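Local coordinates for protein beta-galactosidase (Trichoderma reesei, PDB 3OG2) that probably hydrolyses terminal non-reducing beta-D-galactose residues from beta-D-galactosides, as a secreted, glycosylated member of glycoside hydrolase family 35, at residues A[40-53]-A[317-330]. Numbering follows the deposited sequence.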
# COMPACT_ATOMS: atom_id res chain seq x y z
N VAL A 40 -4.37 -0.02 24.74
CA VAL A 40 -4.91 -0.40 23.42
C VAL A 40 -3.90 -1.29 22.73
O VAL A 40 -2.69 -1.15 22.93
CB VAL A 40 -5.27 0.85 22.63
CG1 VAL A 40 -4.06 1.79 22.43
CG2 VAL A 40 -5.87 0.52 21.25
N VAL A 41 -4.38 -2.22 21.91
CA VAL A 41 -3.57 -2.90 20.93
C VAL A 41 -3.64 -2.04 19.68
O VAL A 41 -4.76 -1.89 19.12
CB VAL A 41 -4.06 -4.33 20.64
CG1 VAL A 41 -3.25 -4.94 19.48
CG2 VAL A 41 -3.99 -5.20 21.87
N ILE A 42 -2.54 -1.44 19.26
CA ILE A 42 -2.53 -0.68 17.99
C ILE A 42 -2.41 -1.69 16.85
O ILE A 42 -1.43 -2.45 16.76
CB ILE A 42 -1.37 0.31 17.97
CG1 ILE A 42 -1.55 1.40 19.04
CG2 ILE A 42 -1.17 0.88 16.57
CD1 ILE A 42 -2.78 2.26 18.79
N PHE A 43 -3.42 -1.72 16.02
CA PHE A 43 -3.45 -2.63 14.86
C PHE A 43 -3.67 -1.68 13.69
O PHE A 43 -4.72 -1.05 13.59
CB PHE A 43 -4.55 -3.68 15.01
CG PHE A 43 -4.28 -4.98 14.24
CD1 PHE A 43 -3.29 -5.14 13.27
CD2 PHE A 43 -5.08 -6.08 14.53
CE1 PHE A 43 -3.10 -6.35 12.58
CE2 PHE A 43 -4.88 -7.28 13.85
CZ PHE A 43 -3.91 -7.44 12.88
N SER A 44 -2.66 -1.55 12.85
CA SER A 44 -2.52 -0.49 11.85
C SER A 44 -2.33 -1.03 10.47
O SER A 44 -1.76 -2.13 10.33
CB SER A 44 -1.27 0.32 12.29
OG SER A 44 -1.03 1.39 11.36
N GLY A 45 -2.76 -0.25 9.50
CA GLY A 45 -2.55 -0.62 8.11
C GLY A 45 -1.76 0.48 7.40
O GLY A 45 -2.09 1.66 7.60
N GLU A 46 -0.88 0.15 6.50
CA GLU A 46 -0.12 1.14 5.77
C GLU A 46 -0.89 1.64 4.53
O GLU A 46 -1.38 0.80 3.76
CB GLU A 46 1.21 0.53 5.27
CG GLU A 46 2.15 1.60 4.75
CD GLU A 46 3.04 2.25 5.76
OE1 GLU A 46 3.01 1.92 6.99
OE2 GLU A 46 3.84 3.15 5.34
N VAL A 47 -0.95 2.96 4.40
CA VAL A 47 -1.60 3.67 3.28
C VAL A 47 -0.72 4.85 2.91
O VAL A 47 -0.30 5.56 3.82
CB VAL A 47 -2.99 4.17 3.65
CG1 VAL A 47 -3.61 4.98 2.50
CG2 VAL A 47 -3.91 3.03 4.08
N HIS A 48 -0.46 5.06 1.63
CA HIS A 48 0.43 6.17 1.25
C HIS A 48 -0.40 7.20 0.51
O HIS A 48 -0.87 6.94 -0.58
CB HIS A 48 1.54 5.69 0.33
CG HIS A 48 2.47 4.75 1.07
ND1 HIS A 48 3.37 3.97 0.45
CD2 HIS A 48 2.57 4.56 2.42
CE1 HIS A 48 4.02 3.27 1.41
NE2 HIS A 48 3.55 3.61 2.61
N PRO A 49 -0.64 8.37 1.11
CA PRO A 49 -1.58 9.33 0.51
C PRO A 49 -1.17 9.72 -0.90
O PRO A 49 -2.03 9.95 -1.75
CB PRO A 49 -1.57 10.52 1.47
CG PRO A 49 -0.44 10.32 2.39
CD PRO A 49 -0.14 8.83 2.43
N PHE A 50 0.14 9.80 -1.15
CA PHE A 50 0.56 10.23 -2.48
C PHE A 50 0.35 9.19 -3.56
O PHE A 50 0.51 9.54 -4.74
CB PHE A 50 2.05 10.66 -2.41
CG PHE A 50 2.96 9.59 -1.84
CD1 PHE A 50 3.47 8.60 -2.68
CD2 PHE A 50 3.28 9.61 -0.47
CE1 PHE A 50 4.29 7.58 -2.19
CE2 PHE A 50 4.07 8.57 0.00
CZ PHE A 50 4.56 7.56 -0.82
N ARG A 51 0.00 7.96 -3.19
CA ARG A 51 -0.29 6.91 -4.19
C ARG A 51 -1.78 6.83 -4.55
O ARG A 51 -2.17 6.00 -5.36
CB ARG A 51 0.20 5.57 -3.67
CG ARG A 51 1.73 5.47 -3.94
CD ARG A 51 2.35 4.27 -3.24
NE ARG A 51 3.58 3.82 -3.92
CZ ARG A 51 4.69 3.45 -3.31
NH1 ARG A 51 4.89 3.53 -1.99
NH2 ARG A 51 5.65 3.00 -4.12
N LEU A 52 -2.59 7.78 -4.04
CA LEU A 52 -4.02 7.87 -4.35
C LEU A 52 -4.36 9.35 -4.40
O LEU A 52 -4.77 9.92 -3.36
CB LEU A 52 -4.87 7.11 -3.30
CG LEU A 52 -6.38 7.16 -3.58
CD1 LEU A 52 -6.74 6.62 -4.93
CD2 LEU A 52 -7.11 6.38 -2.48
N PRO A 53 -4.14 10.00 -5.53
CA PRO A 53 -4.30 11.47 -5.62
C PRO A 53 -5.75 11.85 -5.85
O PRO A 53 -6.07 12.68 -6.73
CB PRO A 53 -3.41 11.81 -6.82
CG PRO A 53 -3.57 10.61 -7.74
CD PRO A 53 -3.63 9.42 -6.78
N THR A 317 2.01 -5.57 20.43
CA THR A 317 0.89 -4.71 20.77
C THR A 317 0.91 -3.41 19.94
O THR A 317 -0.01 -2.61 20.10
CB THR A 317 0.82 -4.37 22.24
OG1 THR A 317 2.09 -3.82 22.62
CG2 THR A 317 0.53 -5.64 23.10
N ILE A 318 1.92 -3.23 19.06
CA ILE A 318 1.82 -2.15 18.04
C ILE A 318 2.19 -2.91 16.76
O ILE A 318 3.33 -3.40 16.65
CB ILE A 318 2.76 -0.97 18.30
CG1 ILE A 318 2.43 -0.26 19.63
CG2 ILE A 318 2.73 -0.02 17.09
CD1 ILE A 318 3.34 0.88 19.96
N PHE A 319 1.23 -3.06 15.85
CA PHE A 319 1.38 -4.02 14.74
C PHE A 319 0.86 -3.36 13.49
O PHE A 319 -0.36 -3.12 13.39
CB PHE A 319 0.57 -5.27 15.13
CG PHE A 319 0.69 -6.47 14.19
CD1 PHE A 319 1.76 -6.69 13.33
CD2 PHE A 319 -0.34 -7.39 14.26
CE1 PHE A 319 1.83 -7.85 12.55
CE2 PHE A 319 -0.28 -8.54 13.46
CZ PHE A 319 0.78 -8.77 12.63
N ASN A 320 1.73 -3.07 12.51
CA ASN A 320 1.32 -2.38 11.29
C ASN A 320 1.60 -3.26 10.08
O ASN A 320 2.70 -3.80 9.95
CB ASN A 320 2.06 -1.06 11.17
CG ASN A 320 1.74 -0.33 9.86
OD1 ASN A 320 0.57 -0.01 9.58
ND2 ASN A 320 2.74 -0.06 9.04
N ILE A 321 0.59 -3.37 9.23
CA ILE A 321 0.66 -4.23 8.05
C ILE A 321 1.01 -3.44 6.81
O ILE A 321 0.28 -2.55 6.38
CB ILE A 321 -0.71 -4.94 7.83
CG1 ILE A 321 -1.16 -5.75 9.08
CG2 ILE A 321 -0.69 -5.82 6.57
CD1 ILE A 321 -0.06 -6.68 9.61
N TYR A 322 2.23 -3.72 6.25
CA TYR A 322 2.78 -2.99 5.10
C TYR A 322 2.62 -3.92 3.91
O TYR A 322 3.34 -4.95 3.92
CB TYR A 322 4.25 -2.64 5.39
CG TYR A 322 4.82 -1.75 4.30
CD1 TYR A 322 5.11 -2.21 3.01
CD2 TYR A 322 5.07 -0.39 4.52
CE1 TYR A 322 5.61 -1.42 2.03
CE2 TYR A 322 5.58 0.46 3.54
CZ TYR A 322 5.84 -0.06 2.30
OH TYR A 322 6.30 0.76 1.30
N MET A 323 1.92 -3.61 2.83
CA MET A 323 0.91 -2.56 2.70
C MET A 323 -0.46 -3.13 3.09
O MET A 323 -0.69 -4.34 2.98
CB MET A 323 0.79 -2.12 1.25
CG MET A 323 2.06 -1.45 0.68
SD MET A 323 2.56 0.02 1.59
CE MET A 323 1.25 1.17 1.15
N THR A 324 -1.38 -2.25 3.47
CA THR A 324 -2.79 -2.62 3.57
C THR A 324 -3.55 -2.15 2.34
O THR A 324 -4.35 -2.91 1.81
CB THR A 324 -3.37 -2.11 4.89
OG1 THR A 324 -2.67 -2.81 5.96
CG2 THR A 324 -4.84 -2.43 5.04
N PHE A 325 -3.29 -0.94 1.87
CA PHE A 325 -3.77 -0.48 0.58
C PHE A 325 -2.53 0.10 -0.13
O PHE A 325 -1.93 1.03 0.45
CB PHE A 325 -4.88 0.58 0.71
CG PHE A 325 -5.10 1.28 -0.64
CD1 PHE A 325 -5.70 0.62 -1.69
CD2 PHE A 325 -4.68 2.61 -0.78
CE1 PHE A 325 -5.89 1.28 -2.91
CE2 PHE A 325 -4.88 3.25 -2.00
CZ PHE A 325 -5.49 2.58 -3.05
N GLY A 326 -2.15 -0.38 -1.30
CA GLY A 326 -0.95 0.04 -1.96
C GLY A 326 -1.13 1.19 -2.91
O GLY A 326 -0.30 2.10 -2.99
N GLY A 327 -2.22 1.23 -3.71
CA GLY A 327 -2.40 2.29 -4.68
C GLY A 327 -1.47 2.15 -5.90
O GLY A 327 -1.10 1.04 -6.32
N THR A 328 -1.13 3.31 -6.47
CA THR A 328 -0.51 3.30 -7.78
C THR A 328 0.68 4.23 -7.84
O THR A 328 0.60 5.37 -7.30
CB THR A 328 -1.55 3.79 -8.82
OG1 THR A 328 -2.72 2.90 -8.69
CG2 THR A 328 -1.05 3.67 -10.23
N ASN A 329 1.76 3.80 -8.49
CA ASN A 329 2.91 4.68 -8.74
C ASN A 329 2.62 5.54 -9.98
O ASN A 329 3.32 5.39 -11.03
CB ASN A 329 4.16 3.83 -8.95
CG ASN A 329 4.46 2.95 -7.78
OD1 ASN A 329 4.45 3.41 -6.63
ND2 ASN A 329 4.67 1.65 -8.03
N TRP A 330 1.62 6.40 -9.89
CA TRP A 330 1.31 7.28 -11.01
C TRP A 330 2.39 8.32 -11.16
O TRP A 330 3.22 8.58 -10.27
CB TRP A 330 -0.10 7.90 -10.76
CG TRP A 330 -0.05 8.84 -9.58
CD1 TRP A 330 -0.18 8.54 -8.26
CD2 TRP A 330 0.18 10.26 -9.67
NE1 TRP A 330 -0.04 9.68 -7.52
CE2 TRP A 330 0.19 10.76 -8.35
CE3 TRP A 330 0.41 11.15 -10.73
CZ2 TRP A 330 0.39 12.11 -8.05
CZ3 TRP A 330 0.61 12.49 -10.43
CH2 TRP A 330 0.60 12.93 -9.13
O HOH W 1 -0.15 -0.64 22.13
O HOH W 2 -1.12 3.40 -0.49
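Strands 42-47 and 318-321 run parallel, their axes inclined at 27°, tied by backbone hydrogen bonds, before 317-330 turns through a cis peptide between Y322 and M323. F43 and F319 lie side by side on one sheet face, planes nearly parallel but slid apart, F43 CE1 3.4 Å from F319 CD2. On the other face N320 bridges two residues: its OD1 accepts from S44 OG, 2.8 Å away and above the amide plane, and its ND2 reaches E46 OE1 at 2.9 Å. These strands are the first and last of the family's TIM barrel, so their pairing closes the ring. E46, bent at chi2 (87°), turns its carboxylate beside the Y322 ring; OE1 also meets S74, and OE2 takes H48 NE2 and a salt bridge from R114. M323 CE sits over the centre of the H48 ring, which borders the galactose-binding Y76. R51 holds N329 OD1 side-on through NE and NH2, while NH1 donates to H48 ND1 and A121 O; a leucine in its place would probably leave N329 OD1 without both donors and H48 ND1 without its own. Past R51, W330 NE1 donates to F50 O at 2.8 Å, and P53 CG packs over one face of its five-membered ring.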